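Side-chain contact in hypothetical protein (Staphylococcus aureus subsp. aureus, PDB 1QYI), which is of unknown function but is probably a hydrolase-like member of the haloacid dehalogenase (HAD) superfamily: residues 29-32 / 38-41. Residues are numbered along the deposited sequence; the frame is centred on the assembly and turned at random.
Sequences LLMD and LHSH
Met31, a selenomethionine in the last turn of helix 16-31, packs against Leu38, His39 and His41 in a largely apolar contact where the chain doubles back beside the helix end. One hydrogen bond joins the backbones: Leu38 N donates to Leu30 O at 2.9 Å, so a carbonyl in the last turn of the helix is used by the returning loop. Met31 suits the centre because its long unbranched chain can bend. With CG beside the backbone N (chi1 -48°) and further bends at chi2 and chi3, it runs along the loop and touches several residues in turn. CB lies 3.5 Å from His41 CD2, SE rests 4.1 Å from Leu38 CB, and CE ends 3.6 Å from His39 CB, near the plane of that ring at its edge, and 3.4 Å from Ser40 O. The Met31 and His41 side chains run antiparallel past one another, the His41 chi1 of 62° setting its CB and CD2 against Met31 CB; the flat ring of His41 also stacks with Trp44. Leu30 CG meets Leu38 CD2 at 4.3 Å, leucines suiting this buried apolar side, which Phe85 and Ile92 of helix 77-93 continue. Asp32, where the chain leaves helical backbone angles, offers a carboxylate whose OD2 accepts the N-H of Trp44 NE1, while His39 NE2 bonds to Phe126 O. The arrangement is that of a loop folding back on the C-terminal end of the helix it follows, in the helical part of the chain away from the parallel sheet of the HAD-like fold.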
loop_
_atom_site.group_PDB
_atom_site.type_symbol
_atom_site.label_atom_id
_atom_site.label_comp_id
_atom_site.label_asym_id
_atom_site.label_seq_id
_atom_site.Cartn_x
_atom_site.Cartn_y
_atom_site.Cartn_z
ATOM N N LEU A 29 -7.464 -0.207 17.261
ATOM C CA LEU A 29 -8.883 -0.523 17.255
ATOM C C LEU A 29 -9.181 -1.565 18.335
ATOM O O LEU A 29 -10.342 -1.867 18.631
ATOM C CB LEU A 29 -9.279 -1.073 15.883
ATOM C CG LEU A 29 -10.227 -0.275 14.985
ATOM C CD1 LEU A 29 -10.053 1.223 15.185
ATOM C CD2 LEU A 29 -9.937 -0.661 13.534
ATOM N N LEU A 30 -8.132 -2.097 18.951
ATOM C CA LEU A 30 -8.324 -3.132 19.960
ATOM C C LEU A 30 -8.106 -2.707 21.404
ATOM O O LEU A 30 -8.872 -3.108 22.281
ATOM C CB LEU A 30 -7.415 -4.311 19.626
ATOM C CG LEU A 30 -7.991 -5.706 19.438
ATOM C CD1 LEU A 30 -9.331 -5.732 18.737
ATOM C CD2 LEU A 30 -6.965 -6.442 18.630
HETATM N N MSE A 31 -7.081 -1.890 21.638
HETATM C CA MSE A 31 -6.727 -1.435 22.983
HETATM C C MSE A 31 -7.206 -0.038 23.340
HETATM O O MSE A 31 -7.435 0.246 24.514
HETATM C CB MSE A 31 -5.204 -1.473 23.181
HETATM C CG MSE A 31 -4.533 -2.767 22.746
HETATM SE SE MSE A 31 -5.300 -4.349 23.578
HETATM C CE MSE A 31 -3.717 -4.884 24.593
ATOM N N ASP A 32 -7.348 0.853 22.365
ATOM C CA ASP A 32 -7.774 2.198 22.732
ATOM C C ASP A 32 -9.190 2.276 23.288
ATOM O O ASP A 32 -10.119 1.647 22.788
ATOM C CB ASP A 32 -7.633 3.172 21.568
ATOM C CG ASP A 32 -7.650 4.615 22.031
ATOM O OD1 ASP A 32 -8.736 5.103 22.391
ATOM O OD2 ASP A 32 -6.572 5.250 22.068
ATOM N N LEU A 38 -9.772 -3.038 25.010
ATOM C CA LEU A 38 -9.658 -4.357 25.620
ATOM C C LEU A 38 -8.742 -4.352 26.838
ATOM O O LEU A 38 -9.152 -4.738 27.933
ATOM C CB LEU A 38 -9.136 -5.353 24.578
ATOM C CG LEU A 38 -9.862 -6.674 24.304
ATOM C CD1 LEU A 38 -11.323 -6.427 23.922
ATOM C CD2 LEU A 38 -9.139 -7.401 23.176
ATOM N N HIS A 39 -7.499 -3.923 26.647
ATOM C CA HIS A 39 -6.527 -3.875 27.737
ATOM C C HIS A 39 -5.686 -2.592 27.682
ATOM O O HIS A 39 -5.935 -1.729 26.836
ATOM C CB HIS A 39 -5.625 -5.114 27.679
ATOM C CG HIS A 39 -6.383 -6.407 27.736
ATOM N ND1 HIS A 39 -7.344 -6.673 28.685
ATOM C CD2 HIS A 39 -6.316 -7.512 26.949
ATOM C CE1 HIS A 39 -7.840 -7.876 28.486
ATOM N NE2 HIS A 39 -7.233 -8.410 27.440
ATOM N N SER A 40 -4.712 -2.459 28.584
ATOM C CA SER A 40 -3.857 -1.271 28.611
ATOM C C SER A 40 -2.947 -1.303 27.398
ATOM O O SER A 40 -2.830 -2.323 26.715
ATOM C CB SER A 40 -3.015 -1.210 29.898
ATOM O OG SER A 40 -1.933 -2.131 29.894
ATOM N N HIS A 41 -2.298 -0.185 27.128
ATOM C CA HIS A 41 -1.445 -0.119 25.971
ATOM C C HIS A 41 -0.549 1.100 26.067
ATOM O O HIS A 41 -0.840 2.056 26.797
ATOM C CB HIS A 41 -2.310 -0.046 24.722
ATOM C CG HIS A 41 -3.172 1.176 24.666
ATOM N ND1 HIS A 41 -2.693 2.390 24.218
ATOM C CD2 HIS A 41 -4.440 1.386 25.066
ATOM C CE1 HIS A 41 -3.641 3.299 24.354
ATOM N NE2 HIS A 41 -4.710 2.725 24.865
#